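Local coordinates for protein extracellular ligand-binding receptor (Desulfohalobium retbaense DSM 5692, PDB 5ERE) that probably senses small extracellular ligands, binding ketoleucine in a periplasmic-binding-protein module and cytosine in a tandem-PAS-like sensor region, and also carries a calcium ion, at residues K203-G208 and G226-Y231; Y308-V313 and H471-E476; Q324-L329 and Q542-S547. One frame throughout, in Å; residues are numbered along the deposited sequence.

Interaction 1 (K203-G208 and G226-Y231); sequences KAQLVG and GLVYTY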
# COMPACT_ATOMS: atom_id res chain seq x y z
N LYS A 203 3.43 26.27 10.64
CA LYS A 203 3.15 25.40 11.76
C LYS A 203 2.60 24.04 11.30
O LYS A 203 2.33 23.16 12.12
CB LYS A 203 2.14 26.09 12.71
N ALA A 204 2.45 23.89 9.98
CA ALA A 204 1.89 22.69 9.36
C ALA A 204 2.57 21.36 9.79
O ALA A 204 3.74 21.34 10.14
CB ALA A 204 1.95 22.83 7.82
N GLN A 205 1.81 20.28 9.78
CA GLN A 205 2.37 18.93 9.99
C GLN A 205 3.36 18.63 8.88
O GLN A 205 3.00 18.73 7.70
CB GLN A 205 1.27 17.86 10.03
CG GLN A 205 1.79 16.42 9.97
CD GLN A 205 2.41 15.96 11.27
OE1 GLN A 205 1.81 16.11 12.34
NE2 GLN A 205 3.62 15.39 11.20
N LEU A 206 4.60 18.30 9.24
CA LEU A 206 5.60 17.89 8.25
C LEU A 206 5.43 16.40 7.90
O LEU A 206 5.14 15.59 8.77
CB LEU A 206 7.00 18.16 8.79
CG LEU A 206 7.28 19.61 9.16
CD1 LEU A 206 8.73 19.73 9.57
CD2 LEU A 206 6.96 20.56 8.00
N VAL A 207 5.61 16.08 6.62
CA VAL A 207 5.39 14.75 6.08
C VAL A 207 6.49 14.47 5.07
O VAL A 207 6.83 15.33 4.26
CB VAL A 207 4.01 14.61 5.41
CG1 VAL A 207 3.78 13.21 4.87
CG2 VAL A 207 2.88 15.03 6.38
N GLY A 208 7.05 13.26 5.09
CA GLY A 208 8.10 12.93 4.15
C GLY A 208 7.99 11.50 3.69
O GLY A 208 7.00 10.83 3.99
N GLY A 226 7.93 15.03 15.34
CA GLY A 226 6.54 14.77 14.97
C GLY A 226 6.31 14.50 13.49
O GLY A 226 5.23 14.09 13.09
N LEU A 227 7.32 14.78 12.67
CA LEU A 227 7.26 14.56 11.24
C LEU A 227 6.92 13.10 10.92
O LEU A 227 7.53 12.21 11.48
CB LEU A 227 8.60 14.93 10.61
CG LEU A 227 8.67 14.88 9.08
CD1 LEU A 227 9.75 15.81 8.63
CD2 LEU A 227 8.93 13.48 8.52
N VAL A 228 5.93 12.87 10.07
CA VAL A 228 5.49 11.51 9.74
C VAL A 228 5.98 11.16 8.34
O VAL A 228 5.93 12.00 7.47
CB VAL A 228 3.94 11.38 9.83
CG1 VAL A 228 3.44 9.99 9.39
CG2 VAL A 228 3.47 11.67 11.26
N TYR A 229 6.48 9.96 8.12
CA TYR A 229 6.90 9.59 6.76
C TYR A 229 6.72 8.11 6.46
O TYR A 229 6.62 7.28 7.38
CB TYR A 229 8.37 9.99 6.53
CG TYR A 229 9.30 9.32 7.49
CD1 TYR A 229 9.43 9.78 8.79
CD2 TYR A 229 10.07 8.19 7.11
CE1 TYR A 229 10.27 9.17 9.69
CE2 TYR A 229 10.91 7.59 7.99
CZ TYR A 229 11.01 8.07 9.29
OH TYR A 229 11.85 7.47 10.19
N THR A 230 6.63 7.79 5.18
CA THR A 230 6.57 6.40 4.76
C THR A 230 7.98 5.84 4.63
O THR A 230 8.91 6.56 4.26
CB THR A 230 5.82 6.23 3.46
OG1 THR A 230 6.18 7.25 2.53
CG2 THR A 230 4.34 6.28 3.71
N TYR A 231 8.13 4.56 4.96
CA TYR A 231 9.45 3.96 5.02
C TYR A 231 9.36 2.40 4.92
O TYR A 231 8.42 1.81 5.45
CB TYR A 231 10.14 4.36 6.32
CG TYR A 231 11.61 4.12 6.31
CD1 TYR A 231 12.45 4.99 5.66
CD2 TYR A 231 12.15 3.01 6.95
CE1 TYR A 231 13.80 4.76 5.62
CE2 TYR A 231 13.50 2.77 6.93
CZ TYR A 231 14.32 3.63 6.27
OH TYR A 231 15.65 3.38 6.25
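The side-chain amide of Gln205 is the flat group that works across this contact, and it meets Gly226 at its NE2 edge. Gln205 NE2 gives one N-H to Gly226 O at 2.8 Å, and this acceptor lies in the amide plane. Seen from the carbonyl, the donor stands above the plane of the C=O. The second N-H turns back to Leu206 O, also in the amide plane, with NE2 to O at 2.9 Å. CG of Gln205 is anti to the backbone N (chi1 169°), and a bend at chi2 turns CD; NE2 then lies between Gly226 O and Leu206 O. The other flat group, the Tyr229 ring, has Tyr231 CD1 at its edge, in plane. Gly208 O lies 3.0 Å from Tyr229 CB and is oblique to the ring.

Leu206 O is gripped twice. Val228 N reaches it at 3.1 Å from the face opposite Gln205 NE2. An alanine in place of Gln205 would probably leave Gly226 O without this donor and Leu206 O with the Val228 bond alone of the two. The parallel pairing continues with Gly208 N to Val228 O at 2.9 Å, then Thr230 N to Gly208 O. On the other side of the sheet from Val207 and Val228, Leu206 CB packs on Leu227 CD1 at 3.6 Å, the two side chains crossing at about a right angle.

These are adjacent parallel strands of the periplasmic-binding-protein region, joined by a beta-alpha-beta connection through the short helices 215-219 and 221-224. Strand 181-185 flanks 205-208, and strand 304-314 flanks 228-232. Helix 112-123 covers Val207 and Val228 through Tyr122, while helix 190-199 packs on Leu206.

Interaction 2 (Y308-V313 and H471-E476); sequences YIFKKV and HNFPVE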
# COMPACT_ATOMS: atom_id res chain seq x y z
N TYR A 308 5.93 -1.33 3.40
CA TYR A 308 6.26 -0.05 4.02
C TYR A 308 5.36 0.18 5.23
O TYR A 308 4.24 -0.37 5.33
CB TYR A 308 6.07 1.15 3.03
CG TYR A 308 7.21 1.44 2.08
CD1 TYR A 308 7.83 0.43 1.36
CD2 TYR A 308 7.65 2.72 1.88
CE1 TYR A 308 8.86 0.70 0.48
CE2 TYR A 308 8.67 3.01 1.02
CZ TYR A 308 9.28 1.96 0.32
OH TYR A 308 10.31 2.20 -0.54
N ILE A 309 5.85 1.04 6.13
CA ILE A 309 5.08 1.47 7.28
C ILE A 309 5.20 2.98 7.42
O ILE A 309 6.04 3.63 6.78
CB ILE A 309 5.55 0.87 8.59
CG1 ILE A 309 7.07 1.03 8.74
CG2 ILE A 309 5.13 -0.56 8.65
CD1 ILE A 309 7.60 0.87 10.16
N PHE A 310 4.35 3.50 8.28
CA PHE A 310 4.54 4.86 8.78
C PHE A 310 5.51 4.93 9.93
O PHE A 310 5.47 4.11 10.86
CB PHE A 310 3.20 5.44 9.17
CG PHE A 310 2.38 5.84 8.01
CD1 PHE A 310 2.64 7.01 7.34
CD2 PHE A 310 1.35 5.03 7.56
CE1 PHE A 310 1.88 7.39 6.24
CE2 PHE A 310 0.58 5.40 6.46
CZ PHE A 310 0.86 6.58 5.80
N LYS A 311 6.41 5.89 9.82
CA LYS A 311 7.35 6.21 10.87
C LYS A 311 7.24 7.68 11.24
O LYS A 311 6.62 8.47 10.52
CB LYS A 311 8.77 5.87 10.42
CG LYS A 311 8.95 4.39 10.29
CD LYS A 311 10.37 3.99 10.02
CE LYS A 311 11.21 3.81 11.29
NZ LYS A 311 12.60 3.45 10.91
N LYS A 312 7.82 8.04 12.37
CA LYS A 312 7.85 9.44 12.73
C LYS A 312 9.13 9.79 13.46
O LYS A 312 9.76 8.96 14.08
CB LYS A 312 6.64 9.81 13.56
CG LYS A 312 6.70 9.36 14.99
CD LYS A 312 5.37 9.60 15.68
CE LYS A 312 4.93 11.06 15.75
NZ LYS A 312 3.43 11.16 15.65
N VAL A 313 9.51 11.05 13.34
CA VAL A 313 10.64 11.59 14.06
C VAL A 313 10.20 11.90 15.50
O VAL A 313 9.19 12.59 15.70
CB VAL A 313 11.17 12.85 13.35
CG1 VAL A 313 12.39 13.43 14.05
CG2 VAL A 313 11.48 12.52 11.91
N HIS A 471 -3.05 -3.33 1.44
CA HIS A 471 -2.03 -3.52 0.41
C HIS A 471 -0.69 -2.82 0.77
O HIS A 471 -0.62 -1.58 0.92
CB HIS A 471 -2.60 -3.02 -0.94
CG HIS A 471 -1.75 -3.37 -2.12
ND1 HIS A 471 -1.17 -4.62 -2.28
CD2 HIS A 471 -1.37 -2.64 -3.19
CE1 HIS A 471 -0.46 -4.62 -3.39
NE2 HIS A 471 -0.57 -3.44 -3.97
N ASN A 472 0.33 -3.65 0.97
CA ASN A 472 1.75 -3.27 1.14
C ASN A 472 2.08 -2.77 2.55
O ASN A 472 3.21 -2.40 2.81
CB ASN A 472 2.18 -2.24 0.06
CG ASN A 472 2.41 -2.88 -1.30
OD1 ASN A 472 2.94 -3.98 -1.38
ND2 ASN A 472 2.03 -2.19 -2.38
N PHE A 473 1.12 -2.84 3.46
CA PHE A 473 1.39 -2.65 4.88
C PHE A 473 1.63 -4.03 5.47
O PHE A 473 0.97 -4.99 5.07
CB PHE A 473 0.23 -1.98 5.61
CG PHE A 473 0.02 -0.54 5.25
CD1 PHE A 473 0.72 0.44 5.91
CD2 PHE A 473 -0.89 -0.17 4.25
CE1 PHE A 473 0.53 1.80 5.59
CE2 PHE A 473 -1.09 1.19 3.93
CZ PHE A 473 -0.37 2.16 4.61
N PRO A 474 2.54 -4.12 6.45
CA PRO A 474 2.74 -5.45 7.06
C PRO A 474 1.71 -5.75 8.15
O PRO A 474 2.03 -5.81 9.32
CB PRO A 474 4.15 -5.34 7.66
CG PRO A 474 4.18 -3.89 8.13
CD PRO A 474 3.47 -3.13 6.99
N VAL A 475 0.46 -5.94 7.76
CA VAL A 475 -0.62 -6.18 8.69
C VAL A 475 -1.57 -7.14 8.02
O VAL A 475 -1.53 -7.27 6.81
CB VAL A 475 -1.44 -4.87 9.07
CG1 VAL A 475 -0.52 -3.76 9.49
CG2 VAL A 475 -2.32 -4.42 7.90
N GLU A 476 -2.45 -7.77 8.79
CA GLU A 476 -3.59 -8.46 8.21
C GLU A 476 -4.88 -8.03 8.88
O GLU A 476 -4.89 -7.69 10.06
CB GLU A 476 -3.42 -9.98 8.33
CG GLU A 476 -2.08 -10.48 7.83
CD GLU A 476 -1.95 -12.00 7.86
OE1 GLU A 476 -2.71 -12.65 8.61
OE2 GLU A 476 -1.11 -12.54 7.11
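Phe310 and Phe473 meet through their rings. The side chains cross obliquely, while the ring planes are inclined by only about 25°. Phe310 CE2 comes to the edge of the Phe473 ring, near its plane, and lies 3.7 Å from Phe473 CE1. Seen from the Phe310 ring, the same approach is oblique. In Phe473, CG stands beside the backbone N (chi1 -70°), and from there the ring converges on Phe310.

Ile309 turns its methyl branch to Pro474. Ile309 CG2 sits 3.5 Å from Pro474 CD, tighter than usual van der Waals contact, and the two side chains cross at about a right angle. Pro474 CD also lies 3.3 Å from Tyr308 O. Pro474 is the centre of an inverse gamma turn, closed by a weak bond from Val475 N to Phe473 O.

One hydrogen bond joins the backbones. Tyr308 N donates to Asn472 O at 3.0 Å, nearly along the C=O axis.

The contact sets strand 304-314 of the periplasmic-binding-protein region against the loop that leads from helix 461-470 into strand 476-480 and its antiparallel sheet. Its chemistry is mainly apolar: ring carbons, a methyl and the proline ring form a buried junction. Beside them Tyr308 O and Asn472 O, two acceptors, lie 3.4 Å apart. Gln118 NE2 of helix 112-123 supplies a donor to both, weakly to Asn472 O.

Interaction 3 (Q324-L329 and Q542-S547); sequences QFPMLL and QLLWTS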
# COMPACT_ATOMS: atom_id res chain seq x y z
N GLN A 324 -0.82 4.29 13.00
CA GLN A 324 -1.25 3.69 11.73
C GLN A 324 -2.12 2.46 11.88
O GLN A 324 -2.89 2.15 10.98
CB GLN A 324 -0.06 3.34 10.90
CG GLN A 324 0.80 2.24 11.49
CD GLN A 324 2.15 2.30 10.89
OE1 GLN A 324 2.30 2.13 9.68
NE2 GLN A 324 3.15 2.61 11.71
N PHE A 325 -2.00 1.74 12.99
CA PHE A 325 -2.68 0.44 13.10
C PHE A 325 -4.14 0.66 13.42
O PHE A 325 -5.02 0.15 12.72
CB PHE A 325 -1.95 -0.46 14.11
CG PHE A 325 -0.51 -0.66 13.75
CD1 PHE A 325 -0.17 -1.39 12.62
CD2 PHE A 325 0.51 -0.05 14.47
CE1 PHE A 325 1.15 -1.52 12.22
CE2 PHE A 325 1.84 -0.20 14.08
CZ PHE A 325 2.16 -0.92 12.95
N PRO A 326 -4.43 1.49 14.44
CA PRO A 326 -5.85 1.83 14.62
C PRO A 326 -6.40 2.62 13.45
O PRO A 326 -7.56 2.48 13.10
CB PRO A 326 -5.87 2.65 15.93
CG PRO A 326 -4.42 3.01 16.21
CD PRO A 326 -3.63 1.86 15.62
N MSE A 327 -5.58 3.48 12.86
CA MSE A 327 -6.03 4.19 11.66
C MSE A 327 -6.50 3.24 10.52
O MSE A 327 -7.57 3.39 9.92
CB MSE A 327 -4.89 5.03 11.13
CG MSE A 327 -5.28 5.91 9.96
SE MSE A 327 -3.74 6.63 9.06
CE MSE A 327 -3.02 4.97 8.32
N LEU A 328 -5.67 2.27 10.20
CA LEU A 328 -6.01 1.38 9.09
C LEU A 328 -7.28 0.60 9.44
O LEU A 328 -8.16 0.45 8.62
CB LEU A 328 -4.84 0.43 8.77
CG LEU A 328 -3.66 1.06 8.01
CD1 LEU A 328 -2.46 0.06 7.92
CD2 LEU A 328 -4.08 1.47 6.61
N LEU A 329 -7.41 0.15 10.68
CA LEU A 329 -8.62 -0.57 11.06
C LEU A 329 -9.86 0.32 10.93
O LEU A 329 -10.86 -0.07 10.34
CB LEU A 329 -8.51 -1.09 12.49
CG LEU A 329 -9.71 -1.90 12.98
CD1 LEU A 329 -9.98 -3.18 12.11
CD2 LEU A 329 -9.44 -2.28 14.39
N GLN A 542 0.32 -8.04 17.98
CA GLN A 542 -0.74 -7.20 18.51
C GLN A 542 -2.03 -7.34 17.66
O GLN A 542 -1.97 -7.52 16.44
CB GLN A 542 -0.27 -5.74 18.57
N LEU A 543 -3.18 -7.28 18.32
CA LEU A 543 -4.48 -7.44 17.69
C LEU A 543 -5.41 -6.32 18.12
O LEU A 543 -5.54 -6.02 19.30
CB LEU A 543 -5.09 -8.80 18.06
CG LEU A 543 -6.34 -9.18 17.26
CD1 LEU A 543 -6.40 -10.69 17.09
CD2 LEU A 543 -7.60 -8.70 17.91
N LEU A 544 -6.02 -5.68 17.13
CA LEU A 544 -7.07 -4.68 17.35
C LEU A 544 -8.34 -5.13 16.68
O LEU A 544 -8.30 -5.62 15.54
CB LEU A 544 -6.64 -3.32 16.83
CG LEU A 544 -5.28 -2.82 17.33
CD1 LEU A 544 -4.90 -1.56 16.56
CD2 LEU A 544 -5.31 -2.57 18.84
N TRP A 545 -9.48 -4.99 17.35
CA TRP A 545 -10.75 -5.21 16.63
C TRP A 545 -11.88 -4.27 16.93
O TRP A 545 -11.95 -3.64 18.01
CB TRP A 545 -11.25 -6.64 16.84
CG TRP A 545 -11.98 -6.93 18.12
CD1 TRP A 545 -13.32 -6.85 18.34
CD2 TRP A 545 -11.40 -7.42 19.33
NE1 TRP A 545 -13.61 -7.24 19.62
CE2 TRP A 545 -12.45 -7.60 20.25
CE3 TRP A 545 -10.10 -7.72 19.73
CZ2 TRP A 545 -12.24 -8.07 21.54
CZ3 TRP A 545 -9.89 -8.17 21.02
CH2 TRP A 545 -10.96 -8.34 21.91
N THR A 546 -12.76 -4.18 15.94
CA THR A 546 -13.98 -3.42 16.01
C THR A 546 -15.09 -4.25 15.35
O THR A 546 -14.88 -5.43 15.03
CB THR A 546 -13.82 -2.00 15.34
OG1 THR A 546 -15.00 -1.23 15.58
CG2 THR A 546 -13.58 -2.09 13.82
N SER A 547 -16.26 -3.66 15.17
CA SER A 547 -17.38 -4.37 14.61
C SER A 547 -18.03 -3.53 13.52
O SER A 547 -18.02 -2.30 13.57
CB SER A 547 -18.41 -4.73 15.68
OG SER A 547 -17.88 -5.67 16.60
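Leu329 and Leu544 carry most of this contact, both with CB directed toward the other segment. Leu329 has CG anti to the backbone N. With chi2 at 60°, CD1 is turned aside and CD2 extends the chain. CD2 therefore lies over the strand backbone, 3.7 Å from Leu544 O, and also meets Leu544 CB at 3.9 Å. The same methyl comes close to Trp545 CA. Trp545 has CB directed away from the helix, and its NE1 bonds to Gln521 O.

Leu544 has CG beside its backbone N, and chi2 (171°) extends CD1. This methyl rests against the first turn of the helix, 3.7 Å from Pro326 N and 3.8 Å from Pro326 CD. Phe325 CB is a further neighbour of Leu544 CD1, at 4.0 Å. The Phe325 ring itself leads away from the strand and is stacked with Tyr561; Gln324 CG lies over the centre of one of its faces.

Thr546 CG2 lies between the backbone N and the carbonyl carbon. From there it meets Leu329 CG at 4.0 Å, and the two side chains slide past each other in opposite directions. OG1 bonds to Glu523.

The axes of 324-329 and 542-547 run at 30° to each other, joining the start of a long helix to an antiparallel sheet. No hydrogen bond crosses between the segments. The join rests on leucine, proline and threonine carbons, Phe325 CB and the strand backbone, so it depends on the fit of their shapes, while the polar end of Thr546 is bound elsewhere.

Overall arrangement
Interactions 1 and 2 share a sheet, since strands 228-232 and 304-314 are neighbours in it; their centres are 14 Å apart. Tyr231 O and Ile309 N, 2.8 Å apart, probably form a hydrogen bond between them. Interaction 3 lies 13 Å from interaction 2, centre to centre, and the two touch where Gln324 OE1 meets Phe310 N. Interactions 1 and 3 do not touch. Along the chain, interaction 1 closes first, and then the segments of 2 and 3 alternate. Together they run from the periplasmic-binding-protein module, through the loop at 471-476 and the start of helix 324-357, to the sheet of strand 541-550, a continuous series of contacts between the two parts of the protein.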